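Side-chain contacts in putative cell filamentation protein (Bartonella quintana, PDB 4N67), which probably transfers AMP from ATP to hydroxyl groups of host proteins, as a Fic-domain effector translocated by the VirB secretion system, and binds ADP: residues K185-Y190 and F208-H213; S192-Q197 and P201-D206. The protein carries 2 engineered substitutions. All coordinates share one frame; numbering follows the deposited sequence.

Contact 1 (K185-Y190 and F208-H213); sequences KERMTY and FEDITH. With ADP (adenosine-5'-diphosphate), chain B.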
loop_
_atom_site.group_PDB
_atom_site.type_symbol
_atom_site.label_atom_id
_atom_site.label_comp_id
_atom_site.label_asym_id
_atom_site.label_seq_id
_atom_site.Cartn_x
_atom_site.Cartn_y
_atom_site.Cartn_z
ATOM N N LYS A 185 3.053 2.194 -14.315
ATOM C CA LYS A 185 2.039 2.725 -13.404
ATOM C C LYS A 185 0.649 2.635 -14.024
ATOM O O LYS A 185 -0.322 2.306 -13.351
ATOM C CB LYS A 185 2.346 4.193 -13.084
ATOM N N GLU A 186 0.554 2.938 -15.311
ATOM C CA GLU A 186 -0.726 2.956 -15.993
ATOM C C GLU A 186 -1.376 1.589 -15.947
ATOM O O GLU A 186 -2.574 1.480 -15.742
ATOM C CB GLU A 186 -0.583 3.433 -17.449
ATOM C CG GLU A 186 -0.156 4.895 -17.609
ATOM C CD GLU A 186 1.256 5.179 -17.098
ATOM O OE1 GLU A 186 2.150 4.344 -17.334
ATOM O OE2 GLU A 186 1.485 6.237 -16.461
ATOM N N ARG A 187 -0.584 0.531 -16.154
ATOM C CA ARG A 187 -1.113 -0.809 -16.100
ATOM C C ARG A 187 -1.604 -1.162 -14.687
ATOM O O ARG A 187 -2.637 -1.819 -14.538
ATOM C CB ARG A 187 -0.062 -1.825 -16.508
ATOM C CG ARG A 187 -0.677 -3.206 -16.608
ATOM C CD ARG A 187 0.183 -4.242 -17.276
ATOM N NE ARG A 187 -0.507 -5.517 -17.138
ATOM C CZ ARG A 187 0.021 -6.698 -17.381
ATOM N NH1 ARG A 187 1.267 -6.808 -17.825
ATOM N NH2 ARG A 187 -0.722 -7.768 -17.200
ATOM N N MET A 188 -0.837 -0.768 -13.685
ATOM C CA MET A 188 -1.239 -0.972 -12.285
ATOM C C MET A 188 -2.546 -0.233 -11.987
ATOM O O MET A 188 -3.482 -0.796 -11.430
ATOM C CB MET A 188 -0.126 -0.490 -11.347
ATOM C CG MET A 188 -0.379 -0.608 -9.849
ATOM S SD MET A 188 -0.195 -2.287 -9.238
ATOM C CE MET A 188 -1.883 -2.817 -9.374
ATOM N N THR A 189 -2.609 1.040 -12.365
ATOM C CA THR A 189 -3.833 1.821 -12.206
ATOM C C THR A 189 -5.034 1.194 -12.891
ATOM O O THR A 189 -6.102 1.058 -12.286
ATOM C CB THR A 189 -3.593 3.260 -12.714
ATOM O OG1 THR A 189 -2.459 3.789 -12.034
ATOM C CG2 THR A 189 -4.779 4.148 -12.453
ATOM N N TYR A 190 -4.870 0.791 -14.157
ATOM C CA TYR A 190 -5.917 0.130 -14.894
ATOM C C TYR A 190 -6.410 -1.091 -14.147
ATOM O O TYR A 190 -7.609 -1.290 -13.987
ATOM C CB TYR A 190 -5.466 -0.235 -16.332
ATOM C CG TYR A 190 -6.475 -1.093 -17.080
ATOM C CD1 TYR A 190 -7.662 -0.537 -17.584
ATOM C CD2 TYR A 190 -6.263 -2.453 -17.278
ATOM C CE1 TYR A 190 -8.594 -1.320 -18.242
ATOM C CE2 TYR A 190 -7.195 -3.238 -17.939
ATOM C CZ TYR A 190 -8.355 -2.664 -18.423
ATOM O OH TYR A 190 -9.273 -3.444 -19.091
ATOM N N PHE A 208 -0.316 -9.858 -11.857
ATOM C CA PHE A 208 0.520 -10.624 -10.918
ATOM C C PHE A 208 1.178 -11.814 -11.599
ATOM O O PHE A 208 2.326 -12.077 -11.351
ATOM C CB PHE A 208 -0.228 -10.997 -9.625
ATOM C CG PHE A 208 -0.215 -9.893 -8.609
ATOM C CD1 PHE A 208 -1.202 -8.900 -8.590
ATOM C CD2 PHE A 208 0.836 -9.792 -7.712
ATOM C CE1 PHE A 208 -1.121 -7.857 -7.694
ATOM C CE2 PHE A 208 0.904 -8.760 -6.810
ATOM C CZ PHE A 208 -0.061 -7.798 -6.803
ATOM N N GLU A 209 0.477 -12.489 -12.493
ATOM C CA GLU A 209 1.157 -13.512 -13.298
ATOM C C GLU A 209 2.372 -12.955 -14.031
ATOM O O GLU A 209 3.446 -13.591 -14.069
ATOM C CB GLU A 209 0.209 -14.165 -14.298
ATOM C CG GLU A 209 -0.905 -14.974 -13.667
ATOM C CD GLU A 209 -1.810 -15.656 -14.688
ATOM O OE1 GLU A 209 -1.680 -15.394 -15.913
ATOM O OE2 GLU A 209 -2.653 -16.476 -14.261
ATOM N N ASP A 210 2.206 -11.787 -14.636
ATOM C CA ASP A 210 3.230 -11.217 -15.493
ATOM C C ASP A 210 4.475 -10.738 -14.778
ATOM O O ASP A 210 5.541 -10.692 -15.388
ATOM C CB ASP A 210 2.656 -10.073 -16.352
ATOM C CG ASP A 210 1.806 -10.577 -17.508
ATOM O OD1 ASP A 210 1.872 -11.778 -17.830
ATOM O OD2 ASP A 210 1.054 -9.754 -18.060
ATOM N N ILE A 211 4.366 -10.428 -13.490
ATOM C CA ILE A 211 5.497 -9.867 -12.755
ATOM C C ILE A 211 6.057 -10.807 -11.705
ATOM O O ILE A 211 6.918 -10.403 -10.950
ATOM C CB ILE A 211 5.125 -8.531 -12.080
ATOM C CG1 ILE A 211 4.117 -8.713 -10.933
ATOM C CG2 ILE A 211 4.606 -7.554 -13.130
ATOM C CD1 ILE A 211 3.816 -7.430 -10.151
ATOM N N THR A 212 5.595 -12.056 -11.673
ATOM C CA THR A 212 6.003 -12.998 -10.620
ATOM C C THR A 212 6.755 -14.179 -11.210
ATOM O O THR A 212 6.396 -14.698 -12.276
ATOM C CB THR A 212 4.767 -13.516 -9.848
ATOM O OG1 THR A 212 4.044 -12.407 -9.310
ATOM C CG2 THR A 212 5.173 -14.425 -8.696
ATOM N N HIS A 213 7.816 -14.607 -10.532
ATOM C CA HIS A 213 8.432 -15.894 -10.834
ATOM C C HIS A 213 8.845 -16.593 -9.555
ATOM O O HIS A 213 9.081 -15.932 -8.551
ATOM C CB HIS A 213 9.626 -15.748 -11.811
ATOM C CG HIS A 213 10.807 -14.992 -11.267
ATOM N ND1 HIS A 213 11.689 -15.510 -10.342
ATOM C CD2 HIS A 213 11.267 -13.759 -11.570
ATOM C CE1 HIS A 213 12.644 -14.630 -10.109
ATOM N NE2 HIS A 213 12.403 -13.559 -10.830
HETATM P PB ADP B . -1.994 7.399 -2.809
HETATM O O1B ADP B . -3.086 8.479 -2.871
HETATM O O2B ADP B . -2.294 6.425 -1.723
HETATM O O3B ADP B . -0.570 7.953 -2.712
HETATM P PA ADP B . -1.619 5.612 -5.115
HETATM O O1A ADP B . -1.211 6.081 -6.520
HETATM O O2A ADP B . -0.514 5.064 -4.243
HETATM O O3A ADP B . -2.292 6.866 -4.297
HETATM O "O5'" ADP B . -2.825 4.595 -5.293
HETATM C "C5'" ADP B . -3.197 3.676 -4.259
HETATM C "C4'" ADP B . -3.767 2.428 -4.924
HETATM O "O4'" ADP B . -5.066 2.728 -5.472
HETATM C "C3'" ADP B . -2.892 1.899 -6.056
HETATM O "O3'" ADP B . -2.763 0.465 -5.968
HETATM C "C2'" ADP B . -3.656 2.302 -7.303
HETATM O "O2'" ADP B . -3.434 1.455 -8.439
HETATM C "C1'" ADP B . -5.078 2.233 -6.827
HETATM N N9 ADP B . -6.041 3.034 -7.610
HETATM C C8 ADP B . -5.815 4.094 -8.410
HETATM N N7 ADP B . -7.006 4.521 -8.893
HETATM C C5 ADP B . -7.987 3.749 -8.409
HETATM C C6 ADP B . -9.448 3.652 -8.525
HETATM N N6 ADP B . -10.087 4.570 -9.313
HETATM N N1 ADP B . -10.115 2.703 -7.849
HETATM C C2 ADP B . -9.435 1.821 -7.064
HETATM N N3 ADP B . -8.090 1.856 -6.929
HETATM C C4 ADP B . -7.336 2.764 -7.546
#

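Contact 2 (S192-Q197 and P201-D206); sequences SIEAMQ and PEPMKD. With ADP (adenosine-5'-diphosphate), chain B.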
loop_
_atom_site.group_PDB
_atom_site.type_symbol
_atom_site.label_atom_id
_atom_site.label_comp_id
_atom_site.label_asym_id
_atom_site.label_seq_id
_atom_site.Cartn_x
_atom_site.Cartn_y
_atom_site.Cartn_z
ATOM N N SER A 192 -6.210 -1.848 -11.007
ATOM C CA SER A 192 -6.852 -1.401 -9.751
ATOM C C SER A 192 -8.276 -0.862 -9.981
ATOM O O SER A 192 -9.222 -1.239 -9.297
ATOM C CB SER A 192 -6.002 -0.331 -9.089
ATOM O OG SER A 192 -4.805 -0.874 -8.507
ATOM N N ILE A 193 -8.414 -0.041 -11.009
ATOM C CA ILE A 193 -9.713 0.484 -11.408
ATOM C C ILE A 193 -10.670 -0.624 -11.822
ATOM O O ILE A 193 -11.820 -0.674 -11.377
ATOM C CB ILE A 193 -9.537 1.483 -12.561
ATOM C CG1 ILE A 193 -8.819 2.736 -12.074
ATOM C CG2 ILE A 193 -10.896 1.839 -13.170
ATOM C CD1 ILE A 193 -8.258 3.597 -13.184
ATOM N N GLU A 194 -10.220 -1.526 -12.702
ATOM C CA GLU A 194 -11.069 -2.623 -13.118
ATOM C C GLU A 194 -11.600 -3.413 -11.937
ATOM O O GLU A 194 -12.788 -3.748 -11.886
ATOM C CB GLU A 194 -10.320 -3.553 -14.081
ATOM C CG GLU A 194 -10.259 -3.047 -15.521
ATOM C CD GLU A 194 -11.641 -2.839 -16.103
ATOM O OE1 GLU A 194 -12.472 -3.771 -16.042
ATOM O OE2 GLU A 194 -11.901 -1.716 -16.562
ATOM N N ALA A 195 -10.722 -3.725 -10.969
ATOM C CA ALA A 195 -11.152 -4.525 -9.840
ATOM C C ALA A 195 -12.146 -3.778 -8.954
ATOM O O ALA A 195 -13.187 -4.308 -8.606
ATOM C CB ALA A 195 -9.952 -5.005 -9.018
ATOM N N MET A 196 -11.833 -2.548 -8.603
ATOM C CA MET A 196 -12.639 -1.853 -7.599
ATOM C C MET A 196 -13.858 -1.103 -8.156
ATOM O O MET A 196 -14.907 -1.037 -7.503
ATOM C CB MET A 196 -11.791 -0.877 -6.817
ATOM C CG MET A 196 -12.471 -0.460 -5.524
ATOM S SD MET A 196 -11.466 0.520 -4.419
ATOM C CE MET A 196 -12.266 2.121 -4.525
ATOM N N GLN A 197 -13.701 -0.531 -9.337
ATOM C CA GLN A 197 -14.760 0.290 -9.950
ATOM C C GLN A 197 -15.679 -0.559 -10.807
ATOM O O GLN A 197 -16.882 -0.263 -10.914
ATOM C CB GLN A 197 -14.135 1.397 -10.793
ATOM C CG GLN A 197 -13.269 2.365 -10.032
ATOM C CD GLN A 197 -14.020 3.067 -8.907
ATOM O OE1 GLN A 197 -15.207 3.361 -9.021
ATOM N NE2 GLN A 197 -13.312 3.356 -7.819
ATOM N N PRO A 201 -11.914 -8.732 -11.733
ATOM C CA PRO A 201 -10.666 -9.139 -11.095
ATOM C C PRO A 201 -9.604 -9.666 -12.057
ATOM O O PRO A 201 -8.488 -9.922 -11.632
ATOM C CB PRO A 201 -11.121 -10.263 -10.161
ATOM C CG PRO A 201 -12.260 -10.892 -10.900
ATOM C CD PRO A 201 -12.981 -9.726 -11.506
ATOM N N GLU A 202 -9.930 -9.825 -13.337
ATOM C CA GLU A 202 -9.003 -10.462 -14.268
ATOM C C GLU A 202 -7.719 -9.675 -14.560
ATOM O O GLU A 202 -6.644 -10.262 -14.565
ATOM C CB GLU A 202 -9.729 -10.829 -15.570
ATOM C CG GLU A 202 -10.789 -11.884 -15.342
ATOM C CD GLU A 202 -10.214 -13.187 -14.845
ATOM O OE1 GLU A 202 -10.602 -13.630 -13.741
ATOM O OE2 GLU A 202 -9.360 -13.761 -15.555
ATOM N N PRO A 203 -7.810 -8.357 -14.784
ATOM C CA PRO A 203 -6.583 -7.615 -15.054
ATOM C C PRO A 203 -5.555 -7.706 -13.932
ATOM O O PRO A 203 -4.361 -7.779 -14.204
ATOM C CB PRO A 203 -7.085 -6.192 -15.295
ATOM C CG PRO A 203 -8.410 -6.422 -15.926
ATOM C CD PRO A 203 -9.003 -7.575 -15.165
ATOM N N MET A 204 -6.016 -7.712 -12.691
ATOM C CA MET A 204 -5.072 -7.814 -11.569
ATOM C C MET A 204 -4.409 -9.185 -11.527
ATOM O O MET A 204 -3.211 -9.262 -11.226
ATOM C CB MET A 204 -5.754 -7.528 -10.225
ATOM C CG MET A 204 -4.779 -7.259 -9.080
ATOM S SD MET A 204 -3.833 -5.743 -9.243
ATOM C CE MET A 204 -5.108 -4.560 -8.819
ATOM N N LYS A 205 -5.183 -10.238 -11.790
ATOM C CA LYS A 205 -4.623 -11.588 -11.857
ATOM C C LYS A 205 -3.541 -11.664 -12.935
ATOM O O LYS A 205 -2.452 -12.170 -12.694
ATOM C CB LYS A 205 -5.733 -12.600 -12.110
ATOM C CG LYS A 205 -5.241 -14.024 -12.328
ATOM C CD LYS A 205 -6.366 -14.940 -12.771
ATOM C CE LYS A 205 -6.861 -14.636 -14.171
ATOM N NZ LYS A 205 -6.299 -15.478 -15.269
ATOM N N ASP A 206 -3.816 -11.103 -14.105
ATOM C CA ASP A 206 -2.868 -11.143 -15.213
ATOM C C ASP A 206 -1.595 -10.375 -14.869
ATOM O O ASP A 206 -0.489 -10.765 -15.247
ATOM C CB ASP A 206 -3.503 -10.550 -16.480
ATOM C CG ASP A 206 -4.613 -11.423 -17.070
ATOM O OD1 ASP A 206 -4.811 -12.580 -16.639
ATOM O OD2 ASP A 206 -5.306 -10.930 -17.992
HETATM P PB ADP B . -1.994 7.399 -2.809
HETATM O O1B ADP B . -3.086 8.479 -2.871
HETATM O O2B ADP B . -2.294 6.425 -1.723
HETATM O O3B ADP B . -0.570 7.953 -2.712
HETATM P PA ADP B . -1.619 5.612 -5.115
HETATM O O1A ADP B . -1.211 6.081 -6.520
HETATM O O2A ADP B . -0.514 5.064 -4.243
HETATM O O3A ADP B . -2.292 6.866 -4.297
HETATM O "O5'" ADP B . -2.825 4.595 -5.293
HETATM C "C5'" ADP B . -3.197 3.676 -4.259
HETATM C "C4'" ADP B . -3.767 2.428 -4.924
HETATM O "O4'" ADP B . -5.066 2.728 -5.472
HETATM C "C3'" ADP B . -2.892 1.899 -6.056
HETATM O "O3'" ADP B . -2.763 0.465 -5.968
HETATM C "C2'" ADP B . -3.656 2.302 -7.303
HETATM O "O2'" ADP B . -3.434 1.455 -8.439
HETATM C "C1'" ADP B . -5.078 2.233 -6.827
HETATM N N9 ADP B . -6.041 3.034 -7.610
HETATM C C8 ADP B . -5.815 4.094 -8.410
HETATM N N7 ADP B . -7.006 4.521 -8.893
HETATM C C5 ADP B . -7.987 3.749 -8.409
HETATM C C6 ADP B . -9.448 3.652 -8.525
HETATM N N6 ADP B . -10.087 4.570 -9.313
HETATM N N1 ADP B . -10.115 2.703 -7.849
HETATM C C2 ADP B . -9.435 1.821 -7.064
HETATM N N3 ADP B . -8.090 1.856 -6.929
HETATM C C4 ADP B . -7.336 2.764 -7.546
#

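Contact 1 (K185-Y190 and F208-H213)
Arg187 and Asp210 form a surface salt bridge between the two antiparallel helices of a helical hairpin, 185-198 and 202-211, at the end far from its turn. It is the sole close approach between the two segments. The arginine chain runs extended from CG to NE, with CG anti to the backbone N (chi1 -173°), which carries the guanidinium well away from its own helix. Its end then takes a single carboxylate oxygen with both terminal nitrogens: NH2 lies 2.8 Å from Asp210 OD2, and NH1 lies 3.0 Å from the same Asp210 OD2. That oxygen sits in the guanidinium plane. NH1 uses the anti lone pair of OD2, while NH2 meets it on the same anti side but tilted out of the carboxylate plane. The guanidinium and carboxylate planes are turned 67° apart, so this is a forked grip on one oxygen and not the flat pairing of two nitrogens with two oxygens. Arginine suits the place because its long chain spans the gap between the helices, while the short aspartate keeps its charge close to its helix.

Beneath the bridge the residues turn apolar. Met188 bends inward toward Phe146, and Phe208 packs on Ala142 of helix 135-152. Thr212 OG1, on strand 212-214, turns back to Phe208 O at 2.7 Å, linking the strand to helix 202-211. Thr189 does likewise within its helix, its OG1 lying 2.9 Å from Lys185 O, while its CG2 comes 4.2 Å from ADP C8.

With both N-H groups converging on one oxygen, neither bond is straight. Two bonds and the charge attraction act together on that oxygen; solvent at this exposed edge would probably screen the attraction.

Contact 2 (S192-Q197 and P201-D206)
Met204 and Pro203 of helix 202-211 pack against Ser192 and Glu194 of helix 185-198, joining the two arms of a helical hairpin by van der Waals contact. The backbones come nearest at Ser192 and Met204, whose CA atoms are 6.9 Å apart. Here lies the buried, closely packed part. Met204 sends CG anti to its backbone N (chi1 -165°), then bends at chi2 and chi3, bringing its methyl CE 3.7 Å from Ser192 N and equally near the hydroxyl. A flexible thioether suits this spot, since it can fold into the groove beside a small residue.

Serine serves both neighbours. Its CB points away from Met204 and toward the nucleotide, and Ser192 OG accepts a hydrogen bond from ADP O2' at 2.7 Å; Asp150 is a further polar partner of this hydroxyl. One turn further on, Met196 SD rests 3.6 Å from ADP C2, and Gln197 NE2 donates an almost straight bond to ADP N1 at 3.3 Å (173°). One side of helix 185-198 thus reads ribose and adenine, while another receives Met204.

Toward solvent the fit is looser. Glu194 CG lies 3.9 Å from Pro203 CG, the two side chains crossing obliquely, so that the glutamate's CB and CG both rest against the CG corner of the proline ring. The carboxylate does not join in this packing: its OE1 bonds to Asn200 in the intervening turn. Farther out, Lys205 NZ stands 3.5 Å from Glu202 OE2 and reaches Asp206 as well, a charged network belonging to the outer side of helix 202-211.

Helix 135-152 runs under the hairpin, its Ala143 and Phe146 meeting Met204 and its Thr147 meeting Ala195, while the loop residues Tyr103 and Phe107 border helix 185-198 near the adenine.

Both contacts join helix 185-198 to helix 202-211, and contact 2 is nested within the chain loop closed by contact 1. Near the turn, contact 2 is partly buried and apolar; at the opposite ends of the helices, contact 1 is a surface ion pair. Between them the two meet directly: Met188 CE lies 3.5 Å from Met204 SD on the buried side, and Tyr190 touches Pro203 at the more exposed side. Each also borders ADP through helix 185-198, but differently: residues 185-190 merely pass along the nucleotide, whereas residues 192-197 hydrogen-bond to its ribose and its base.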